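Local coordinates for protein short chain dehydrogenase/reductase (Acinetobacter baumannii, PDB 4IUY) that probably catalyses NAD(P)-dependent reduction of a carbonyl group or oxidation of a hydroxyl group, as other short-chain dehydrogenases/reductases do, at residues L247-S252 / I261-D266; S90-M95 / W141-E146; H42-F47 / S69-E74; P208-T213 / E217-S222. One frame throughout, in Å; residues are numbered along the deposited sequence.

Contact 1. Residues L247-S252 / I261-D266; sequences LLLLAS and IEIKVD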
# COMPACT_ATOMS: atom_id res chain seq x y z
N LEU D 247 -20.54 -4.32 -7.02
CA LEU D 247 -21.60 -4.54 -6.02
C LEU D 247 -22.19 -5.94 -6.12
O LEU D 247 -22.39 -6.60 -5.10
CB LEU D 247 -22.73 -3.52 -6.15
CG LEU D 247 -22.46 -2.13 -5.56
CD1 LEU D 247 -23.47 -1.13 -6.13
CD2 LEU D 247 -22.53 -2.17 -4.04
N LEU D 248 -22.47 -6.36 -7.35
CA LEU D 248 -23.05 -7.66 -7.58
C LEU D 248 -22.03 -8.76 -7.30
O LEU D 248 -22.38 -9.80 -6.71
CB LEU D 248 -23.61 -7.77 -9.00
CG LEU D 248 -24.89 -6.99 -9.30
CD1 LEU D 248 -25.36 -7.20 -10.70
CD2 LEU D 248 -26.01 -7.34 -8.31
N LEU D 249 -20.77 -8.52 -7.66
CA LEU D 249 -19.68 -9.45 -7.36
C LEU D 249 -19.59 -9.75 -5.87
O LEU D 249 -19.52 -10.90 -5.47
CB LEU D 249 -18.33 -8.88 -7.83
CG LEU D 249 -17.07 -9.67 -7.48
CD1 LEU D 249 -17.02 -11.01 -8.25
CD2 LEU D 249 -15.84 -8.84 -7.74
N LEU D 250 -19.55 -8.69 -5.05
CA LEU D 250 -19.31 -8.81 -3.62
C LEU D 250 -20.55 -9.22 -2.82
O LEU D 250 -20.46 -9.49 -1.62
CB LEU D 250 -18.73 -7.51 -3.07
CG LEU D 250 -17.39 -7.12 -3.70
CD1 LEU D 250 -16.92 -5.78 -3.13
CD2 LEU D 250 -16.33 -8.22 -3.49
N ALA D 251 -21.71 -9.23 -3.48
CA ALA D 251 -22.94 -9.65 -2.83
C ALA D 251 -23.37 -11.06 -3.22
O ALA D 251 -24.36 -11.58 -2.70
CB ALA D 251 -24.06 -8.67 -3.10
N SER D 252 -22.67 -11.67 -4.16
CA SER D 252 -23.13 -12.95 -4.67
C SER D 252 -22.11 -14.07 -4.46
O SER D 252 -21.04 -13.87 -3.86
CB SER D 252 -23.51 -12.83 -6.15
OG SER D 252 -22.40 -12.40 -6.95
N ILE D 261 -10.83 -7.08 0.78
CA ILE D 261 -10.26 -6.25 -0.27
C ILE D 261 -11.05 -4.97 -0.47
O ILE D 261 -12.21 -4.87 -0.06
CB ILE D 261 -10.15 -7.00 -1.64
CG1 ILE D 261 -11.50 -7.07 -2.33
CG2 ILE D 261 -9.56 -8.42 -1.45
CD1 ILE D 261 -11.39 -7.41 -3.78
N GLU D 262 -10.42 -4.01 -1.13
CA GLU D 262 -11.10 -2.79 -1.51
C GLU D 262 -10.94 -2.63 -3.02
O GLU D 262 -9.82 -2.56 -3.54
CB GLU D 262 -10.51 -1.58 -0.77
CG GLU D 262 -11.11 -0.24 -1.18
CD GLU D 262 -10.32 0.94 -0.62
OE1 GLU D 262 -9.16 1.18 -1.07
OE2 GLU D 262 -10.88 1.66 0.23
N ILE D 263 -12.07 -2.63 -3.71
CA ILE D 263 -12.13 -2.42 -5.16
C ILE D 263 -12.35 -0.93 -5.45
O ILE D 263 -13.41 -0.35 -5.12
CB ILE D 263 -13.29 -3.22 -5.77
CG1 ILE D 263 -13.08 -4.73 -5.53
CG2 ILE D 263 -13.46 -2.90 -7.26
CD1 ILE D 263 -14.21 -5.62 -6.13
N LYS D 264 -11.35 -0.30 -6.05
CA LYS D 264 -11.45 1.11 -6.43
C LYS D 264 -12.19 1.23 -7.73
O LYS D 264 -11.94 0.47 -8.65
CB LYS D 264 -10.07 1.77 -6.53
CG LYS D 264 -9.31 1.80 -5.20
CD LYS D 264 -7.95 2.45 -5.37
CE LYS D 264 -7.05 1.60 -6.24
NZ LYS D 264 -5.77 2.32 -6.52
N VAL D 265 -13.14 2.16 -7.78
CA VAL D 265 -13.89 2.42 -9.01
C VAL D 265 -13.75 3.91 -9.26
O VAL D 265 -14.48 4.73 -8.68
CB VAL D 265 -15.39 1.97 -8.87
CG1 VAL D 265 -16.13 2.16 -10.14
CG2 VAL D 265 -15.49 0.48 -8.43
N ASP D 266 -12.79 4.27 -10.10
CA ASP D 266 -12.41 5.67 -10.20
C ASP D 266 -11.85 6.08 -11.58
O ASP D 266 -11.33 7.18 -11.72
CB ASP D 266 -11.39 6.00 -9.09
CG ASP D 266 -10.02 5.31 -9.30
OD1 ASP D 266 -9.88 4.42 -10.17
OD2 ASP D 266 -9.06 5.67 -8.57

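Contact 2. Residues S90-M95 / W141-E146; sequences SAVKDM and WQCAQE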
# COMPACT_ATOMS: atom_id res chain seq x y z
N SER D 90 -29.08 0.75 19.41
CA SER D 90 -30.32 0.10 19.82
C SER D 90 -31.40 0.18 18.74
O SER D 90 -32.19 -0.76 18.57
CB SER D 90 -30.83 0.66 21.16
OG SER D 90 -31.16 2.03 21.04
N ALA D 91 -31.41 1.27 17.98
CA ALA D 91 -32.34 1.40 16.86
C ALA D 91 -32.04 0.36 15.78
O ALA D 91 -32.93 -0.25 15.20
CB ALA D 91 -32.31 2.80 16.30
N VAL D 92 -30.76 0.16 15.50
CA VAL D 92 -30.36 -0.86 14.54
C VAL D 92 -30.75 -2.26 15.02
O VAL D 92 -31.29 -3.07 14.28
CB VAL D 92 -28.85 -0.78 14.28
CG1 VAL D 92 -28.39 -1.91 13.36
CG2 VAL D 92 -28.50 0.59 13.67
N LYS D 93 -30.46 -2.52 16.29
CA LYS D 93 -30.77 -3.78 16.94
C LYS D 93 -32.28 -4.06 16.91
O LYS D 93 -32.70 -5.17 16.61
CB LYS D 93 -30.26 -3.74 18.38
CG LYS D 93 -30.20 -5.10 19.06
CD LYS D 93 -29.33 -5.01 20.31
CE LYS D 93 -29.62 -6.15 21.24
NZ LYS D 93 -29.45 -7.45 20.53
N ASP D 94 -33.08 -3.03 17.20
CA ASP D 94 -34.53 -3.13 17.15
C ASP D 94 -35.03 -3.42 15.73
O ASP D 94 -35.94 -4.24 15.55
CB ASP D 94 -35.19 -1.85 17.68
CG ASP D 94 -34.96 -1.65 19.17
OD1 ASP D 94 -34.77 -2.66 19.88
OD2 ASP D 94 -34.94 -0.48 19.63
N MSE D 95 -34.44 -2.76 14.73
CA MSE D 95 -34.79 -3.07 13.36
C MSE D 95 -34.55 -4.54 13.03
O MSE D 95 -35.42 -5.22 12.48
CB MSE D 95 -34.02 -2.20 12.37
CG MSE D 95 -33.94 -2.82 10.98
SE MSE D 95 -33.03 -1.66 9.73
CE MSE D 95 -31.22 -1.78 10.47
N TRP D 141 -19.28 0.09 11.69
CA TRP D 141 -18.80 -0.92 12.63
C TRP D 141 -19.94 -1.44 13.53
O TRP D 141 -20.11 -2.65 13.68
CB TRP D 141 -17.63 -0.37 13.46
CG TRP D 141 -17.29 -1.20 14.69
CD1 TRP D 141 -16.61 -2.38 14.72
CD2 TRP D 141 -17.62 -0.88 16.05
NE1 TRP D 141 -16.50 -2.82 16.02
CE2 TRP D 141 -17.10 -1.92 16.85
CE3 TRP D 141 -18.28 0.18 16.66
CZ2 TRP D 141 -17.25 -1.94 18.25
CZ3 TRP D 141 -18.44 0.16 18.05
CH2 TRP D 141 -17.91 -0.89 18.83
N GLN D 142 -20.70 -0.53 14.13
CA GLN D 142 -21.88 -0.91 14.93
C GLN D 142 -22.86 -1.78 14.13
O GLN D 142 -23.28 -2.85 14.60
CB GLN D 142 -22.62 0.33 15.44
CG GLN D 142 -21.85 1.20 16.43
CD GLN D 142 -22.51 2.58 16.66
OE1 GLN D 142 -22.73 3.34 15.71
NE2 GLN D 142 -22.79 2.89 17.92
N CYS D 143 -23.19 -1.32 12.93
CA CYS D 143 -24.14 -2.04 12.09
C CYS D 143 -23.62 -3.43 11.75
O CYS D 143 -24.37 -4.40 11.77
CB CYS D 143 -24.46 -1.29 10.80
SG CYS D 143 -25.35 0.21 11.08
N ALA D 144 -22.34 -3.50 11.42
CA ALA D 144 -21.72 -4.78 11.10
C ALA D 144 -21.84 -5.71 12.30
O ALA D 144 -22.28 -6.85 12.16
CB ALA D 144 -20.22 -4.60 10.70
N GLN D 145 -21.47 -5.22 13.47
CA GLN D 145 -21.59 -6.03 14.67
C GLN D 145 -23.01 -6.57 14.82
O GLN D 145 -23.20 -7.77 15.01
CB GLN D 145 -21.20 -5.25 15.93
CG GLN D 145 -19.72 -5.16 16.22
CD GLN D 145 -19.49 -4.55 17.58
OE1 GLN D 145 -20.25 -3.69 18.03
NE2 GLN D 145 -18.47 -5.02 18.27
N GLU D 146 -24.00 -5.68 14.72
CA GLU D 146 -25.37 -6.10 14.95
C GLU D 146 -25.86 -7.05 13.86
O GLU D 146 -26.46 -8.06 14.17
CB GLU D 146 -26.32 -4.90 15.10
CG GLU D 146 -26.01 -4.00 16.29
CD GLU D 146 -26.08 -4.73 17.63
OE1 GLU D 146 -26.90 -5.67 17.80
OE2 GLU D 146 -25.30 -4.35 18.54

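Contact 3. Residues H42-F47 / S69-E74; sequences HIAELF and SHIKNE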
# COMPACT_ATOMS: atom_id res chain seq x y z
N HIS D 42 -29.90 4.34 -5.98
CA HIS D 42 -29.38 3.60 -7.09
C HIS D 42 -29.12 2.15 -6.68
O HIS D 42 -29.51 1.22 -7.38
CB HIS D 42 -28.09 4.26 -7.62
CG HIS D 42 -27.42 3.47 -8.68
ND1 HIS D 42 -27.77 3.57 -10.02
CD2 HIS D 42 -26.47 2.50 -8.61
CE1 HIS D 42 -27.03 2.72 -10.72
NE2 HIS D 42 -26.24 2.06 -9.89
N ILE D 43 -28.47 1.98 -5.53
CA ILE D 43 -28.11 0.66 -5.03
C ILE D 43 -29.37 -0.14 -4.77
O ILE D 43 -29.45 -1.29 -5.21
CB ILE D 43 -27.24 0.74 -3.77
CG1 ILE D 43 -25.87 1.31 -4.14
CG2 ILE D 43 -27.10 -0.63 -3.09
CD1 ILE D 43 -24.95 1.51 -2.94
N ALA D 44 -30.35 0.47 -4.11
CA ALA D 44 -31.61 -0.19 -3.84
C ALA D 44 -32.26 -0.67 -5.12
O ALA D 44 -32.70 -1.81 -5.21
CB ALA D 44 -32.58 0.75 -3.10
N GLU D 45 -32.27 0.21 -6.11
CA GLU D 45 -32.94 -0.11 -7.35
C GLU D 45 -32.20 -1.19 -8.12
O GLU D 45 -32.82 -2.05 -8.74
CB GLU D 45 -33.10 1.16 -8.16
CG GLU D 45 -34.05 1.04 -9.28
CD GLU D 45 -34.81 2.31 -9.51
OE1 GLU D 45 -34.66 3.25 -8.69
OE2 GLU D 45 -35.49 2.39 -10.54
N LEU D 46 -30.87 -1.15 -8.06
CA LEU D 46 -30.04 -2.17 -8.68
C LEU D 46 -30.35 -3.58 -8.15
O LEU D 46 -30.60 -4.50 -8.93
CB LEU D 46 -28.55 -1.85 -8.47
CG LEU D 46 -27.61 -3.01 -8.84
CD1 LEU D 46 -27.66 -3.27 -10.34
CD2 LEU D 46 -26.19 -2.76 -8.39
N PHE D 47 -30.35 -3.77 -6.83
CA PHE D 47 -30.62 -5.11 -6.28
C PHE D 47 -32.08 -5.54 -6.51
O PHE D 47 -32.35 -6.71 -6.80
CB PHE D 47 -30.18 -5.21 -4.81
CG PHE D 47 -28.68 -5.40 -4.64
CD1 PHE D 47 -28.12 -6.67 -4.64
CD2 PHE D 47 -27.83 -4.30 -4.55
CE1 PHE D 47 -26.75 -6.85 -4.52
CE2 PHE D 47 -26.45 -4.47 -4.43
CZ PHE D 47 -25.91 -5.75 -4.42
N SER D 69 -42.22 2.84 -3.25
CA SER D 69 -43.34 2.66 -4.18
C SER D 69 -42.88 2.27 -5.57
O SER D 69 -43.50 1.40 -6.20
CB SER D 69 -44.20 3.91 -4.28
OG SER D 69 -44.80 4.18 -3.04
N HIS D 70 -41.85 2.95 -6.07
CA HIS D 70 -41.32 2.66 -7.39
C HIS D 70 -40.91 1.20 -7.46
O HIS D 70 -41.28 0.47 -8.35
CB HIS D 70 -40.13 3.56 -7.75
CG HIS D 70 -40.52 4.96 -8.12
ND1 HIS D 70 -41.60 5.25 -8.93
CD2 HIS D 70 -39.95 6.15 -7.80
CE1 HIS D 70 -41.69 6.56 -9.09
NE2 HIS D 70 -40.70 7.13 -8.42
N ILE D 71 -40.18 0.79 -6.44
CA ILE D 71 -39.60 -0.55 -6.35
C ILE D 71 -40.65 -1.66 -6.21
O ILE D 71 -40.58 -2.68 -6.90
CB ILE D 71 -38.57 -0.63 -5.21
CG1 ILE D 71 -37.34 0.21 -5.56
CG2 ILE D 71 -38.22 -2.09 -4.90
CD1 ILE D 71 -36.15 -0.02 -4.67
N LYS D 72 -41.63 -1.45 -5.33
CA LYS D 72 -42.69 -2.43 -5.21
C LYS D 72 -43.43 -2.56 -6.55
O LYS D 72 -43.61 -3.66 -7.05
CB LYS D 72 -43.67 -2.03 -4.09
CG LYS D 72 -43.07 -2.18 -2.70
CD LYS D 72 -43.86 -1.45 -1.66
CE LYS D 72 -45.09 -2.23 -1.27
NZ LYS D 72 -44.66 -3.53 -0.71
N ASN D 73 -43.77 -1.42 -7.15
CA ASN D 73 -44.54 -1.39 -8.39
C ASN D 73 -43.81 -1.95 -9.60
O ASN D 73 -44.39 -2.68 -10.40
CB ASN D 73 -44.99 0.05 -8.68
CG ASN D 73 -45.88 0.16 -9.90
OD1 ASN D 73 -45.39 0.31 -11.03
ND2 ASN D 73 -47.20 0.07 -9.69
N GLU D 74 -42.54 -1.57 -9.76
CA GLU D 74 -41.76 -1.93 -10.93
C GLU D 74 -41.08 -3.29 -10.88
O GLU D 74 -40.98 -3.95 -11.91
CB GLU D 74 -40.75 -0.84 -11.23
CG GLU D 74 -41.41 0.36 -11.89
CD GLU D 74 -40.40 1.39 -12.36
OE1 GLU D 74 -39.18 1.10 -12.30
OE2 GLU D 74 -40.83 2.51 -12.73

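Contact 4. Residues P208-T213 / E217-S222; sequences PGYMIT and EEYLTS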
# COMPACT_ATOMS: atom_id res chain seq x y z
N PRO D 208 -15.37 4.32 -4.33
CA PRO D 208 -15.70 5.13 -5.51
C PRO D 208 -14.76 6.33 -5.61
O PRO D 208 -14.32 6.81 -4.57
CB PRO D 208 -17.12 5.64 -5.20
CG PRO D 208 -17.58 4.84 -4.02
CD PRO D 208 -16.37 4.48 -3.27
N GLY D 209 -14.50 6.80 -6.83
CA GLY D 209 -13.88 8.11 -7.02
C GLY D 209 -14.92 9.21 -6.87
O GLY D 209 -15.94 9.00 -6.22
N TYR D 210 -14.70 10.38 -7.47
CA TYR D 210 -15.67 11.46 -7.38
C TYR D 210 -16.87 11.20 -8.26
O TYR D 210 -16.76 11.06 -9.48
CB TYR D 210 -15.03 12.80 -7.74
CG TYR D 210 -14.06 13.30 -6.70
CD1 TYR D 210 -14.49 14.07 -5.62
CD2 TYR D 210 -12.71 12.98 -6.77
CE1 TYR D 210 -13.58 14.53 -4.66
CE2 TYR D 210 -11.81 13.43 -5.82
CZ TYR D 210 -12.24 14.20 -4.78
OH TYR D 210 -11.32 14.62 -3.85
N MSE D 211 -18.03 11.14 -7.63
CA MSE D 211 -19.25 10.86 -8.36
C MSE D 211 -19.98 12.12 -8.69
O MSE D 211 -20.13 13.00 -7.84
CB MSE D 211 -20.14 9.92 -7.57
CG MSE D 211 -19.46 8.59 -7.43
SE MSE D 211 -20.43 7.44 -6.27
CE MSE D 211 -20.06 8.25 -4.55
N ILE D 212 -20.43 12.20 -9.93
CA ILE D 212 -21.19 13.35 -10.35
C ILE D 212 -22.56 13.36 -9.63
O ILE D 212 -23.49 12.63 -9.98
CB ILE D 212 -21.25 13.45 -11.89
CG1 ILE D 212 -22.19 14.59 -12.28
CG2 ILE D 212 -21.64 12.12 -12.51
CD1 ILE D 212 -21.78 15.92 -11.70
N THR D 213 -22.61 14.16 -8.56
CA THR D 213 -23.79 14.29 -7.71
C THR D 213 -24.15 15.76 -7.53
O THR D 213 -23.46 16.64 -8.06
CB THR D 213 -23.58 13.68 -6.31
OG1 THR D 213 -22.68 14.50 -5.56
CG2 THR D 213 -23.02 12.26 -6.41
N GLU D 217 -22.15 19.88 -6.98
CA GLU D 217 -22.28 20.36 -8.35
C GLU D 217 -21.35 21.52 -8.62
O GLU D 217 -20.73 21.59 -9.68
CB GLU D 217 -23.73 20.78 -8.63
CG GLU D 217 -23.93 21.41 -10.00
CD GLU D 217 -23.95 20.41 -11.14
OE1 GLU D 217 -23.63 19.22 -10.91
OE2 GLU D 217 -24.29 20.82 -12.27
N GLU D 218 -21.26 22.42 -7.66
CA GLU D 218 -20.41 23.59 -7.80
C GLU D 218 -18.93 23.23 -7.85
O GLU D 218 -18.20 23.74 -8.70
CB GLU D 218 -20.70 24.58 -6.67
CG GLU D 218 -22.10 25.14 -6.75
CD GLU D 218 -22.36 26.22 -5.73
OE1 GLU D 218 -23.43 26.16 -5.08
OE2 GLU D 218 -21.51 27.12 -5.57
N TYR D 219 -18.50 22.37 -6.94
CA TYR D 219 -17.11 21.91 -6.89
C TYR D 219 -16.70 21.27 -8.22
O TYR D 219 -15.64 21.57 -8.76
CB TYR D 219 -16.89 20.95 -5.71
CG TYR D 219 -15.50 20.34 -5.62
CD1 TYR D 219 -14.38 21.15 -5.47
CD2 TYR D 219 -15.31 18.96 -5.64
CE1 TYR D 219 -13.11 20.61 -5.37
CE2 TYR D 219 -14.04 18.40 -5.53
CZ TYR D 219 -12.94 19.24 -5.40
OH TYR D 219 -11.68 18.71 -5.30
N LEU D 220 -17.57 20.40 -8.74
CA LEU D 220 -17.24 19.61 -9.93
C LEU D 220 -17.35 20.40 -11.25
O LEU D 220 -16.52 20.24 -12.14
CB LEU D 220 -18.11 18.33 -10.00
CG LEU D 220 -18.05 17.24 -8.90
CD1 LEU D 220 -18.94 16.06 -9.26
CD2 LEU D 220 -16.64 16.75 -8.60
N THR D 221 -18.37 21.24 -11.39
CA THR D 221 -18.59 21.97 -12.64
C THR D 221 -17.76 23.26 -12.76
O THR D 221 -17.69 23.87 -13.84
CB THR D 221 -20.09 22.28 -12.86
OG1 THR D 221 -20.59 23.10 -11.79
CG2 THR D 221 -20.88 20.98 -12.92
N SER D 222 -17.12 23.66 -11.67
CA SER D 222 -16.30 24.87 -11.60
C SER D 222 -14.96 24.81 -12.33
O SER D 222 -14.70 23.89 -13.10
CB SER D 222 -16.03 25.23 -10.13
OG SER D 222 -15.43 24.14 -9.45

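Contact 1. Residues L247-S252 / I261-D266
I263 on the last strand of the Rossmann-fold sheet meets L249 and L250 of helix 244-251, the last helix before that strand in the chain. Its CB points toward the helix. From there CG1 lies anti to the carbonyl carbon (chi1 -61°), and the second torsion is fully extended, which carries the chain straight out from the strand. The side chain touches the helix through its tip alone: CD1 of I263 is 4.0 Å from CD2 of L249 and also 4.0 Å from CD1 of L250. L250 comes at it tip to tip, while the L249 side chain crosses it at a slant, so one methyl group rests against two leucine branches on successive residues. Beta-branched isoleucine suits the extended strand, and leucine, branched one carbon further out, gives the helix methyl groups that reach the sheet. All three residues are buried, and the contact is purely apolar. The backbone of I263 pairs with A205 and A207 of strand 202-208, and L250 also packs on I206 of that strand and on I161. A second subunit also packs here, its G245 against L249 and its I261 against I263. The hydroxyl of S252, a turn further along the chain from L248, folds back on the main chain, OG donating to L248 O at 2.6 Å with a C=O...donor angle of 142°.

Contact 2. Residues S90-M95 / W141-E146
V92 supplies the apolar part of this contact, using its two methyl groups on different partners. CG2 of V92 lies 4.1 Å from SG of C143, a van der Waals contact between a methyl and a thiol. CG1, anti to the backbone N (chi1 175°), turns to the next turn of the other helix and comes within 4.0 Å of CB of E146. A valine and a cysteine are compact enough to sit between two helices, and both are buried here. The segments belong to helices 89-101 and 126-153; at these segments the two helices run in the same general direction, 32° apart, with a closest axis approach of 9.8 Å. Both are connecting helices of the Rossmann fold: the first leads from strand 79-83 to strand 108-111, the second from there to strand 159-163. Polar and charged groups make the rest of the contact, nearer the surface. The long K93 side chain passes obliquely across the carboxylate of E146, its aliphatic part closest, with CD of K93 3.6 Å from OE1 of E146. A bend at the last torsion (chi4 56°) leaves NZ of K93 4.1 Å from the same OE1, too far for a salt bridge but near enough for the opposite charges probably to attract. The carboxylate has a firmer partner in R89, which forms a salt bridge with OE2 and also bonds to OE1 of Q145. On a further face of helix 126-153, W141 stacks on W129 of the third subunit.

Contact 3. Residues H42-F47 / S69-E74
A44 brings its small side chain up against I71, with CB of A44 4.0 Å from CD1 of I71. The same methyl also rests near the main chain of the first helix, CD1 of I71 being 3.9 Å from O of A44. Alanine suits this place because its short side chain lets the isoleucine reach the helix backbone. I71 gets there with CG1 anti to the carbonyl carbon (chi1 -69°) and an extended second torsion. Helices 38-49 and 65-75 are successive crossover helices of the Rossmann fold, linking strands 29-32, 53-58 and 79-83, and at these segments they run nearly parallel, 12° apart. Behind the contact A44 packs on I32 of the first strand, and I71 on V79 of the third. One residue further on, N of E45 is 4.1 Å from CD1 of I71. The E45 side chain extends to the more exposed side of the contact, where its OE2 faces OE1 of E74 at 4.3 Å. These like charges would be expected to repel weakly, although OE2 of E45 has a hydrogen bond with the hydroxyl of Y75. L46 and F47 serve another neighbour, packing on L247 and L248 of helix 244-251.

Contact 4. Residues P208-T213 / E217-S222
The carbonyl oxygen of E217 is gripped twice from within its own helix, while the E217 side chain lies along I212 of the preceding loop. T221 supplies both donors: N at 2.9 Å from E217 O in the regular helical bond, and OG1 at 2.6 Å from the same oxygen. They arrive from opposite faces of the carbonyl plane, OG1 lying 36° out of it, and together they fasten the short helix 217-221. Threonine suits this last turn because its hydroxyl can bend back to the main chain. Most of the contact itself is apolar and centres on L220, the buried residue of the group. With CG anti to the carbonyl carbon (chi1 -61°), L220 puts CD1 against the loop, 3.6 Å from O of M211 and 3.7 Å from CD1 of I212, whose side chain it crosses at a slant. The carboxylate of E217 adds a looser touch, its OE1 3.9 Å from CD1 of I212. At the other end two tyrosines meet: CE1 of Y210 approaches the edge of the Y219 ring, 4.0 Å from CE2. Their hydroxyls converge on N172, whose ND2 is hydrogen-bonded to that of Y210 and weakly to that of Y219. In short-chain dehydrogenases the segment after the sixth strand commonly borders the substrate cleft and is often mobile. Packing and the shared N172, instead of direct hydrogen bonds, join loop and helix, which is consistent with a segment that can adjust, as in relatives.

Along the chain the order is contact 3, contact 2, contact 4, contact 1. Contacts 1 and 3, with centres 20 Å apart, share one side of the parallel sheet: helix 244-251 packs directly on helix 38-49, CB of A251 lying 3.6 Å from CE1 of F47. Contact 2 belongs to the helices on the other side and has nearest atoms about 13 Å from either. Contact 4 meets contact 1 just past the end of strand 202-208, where G209 N probably bonds to V265 O. Its centre is 31 Å from that of contact 2, across the chain's centre. The helix layers flank the Rossmann core, whereas contact 4 sits at its surface. Contacts 1 and 2 adjoin different neighbouring subunits.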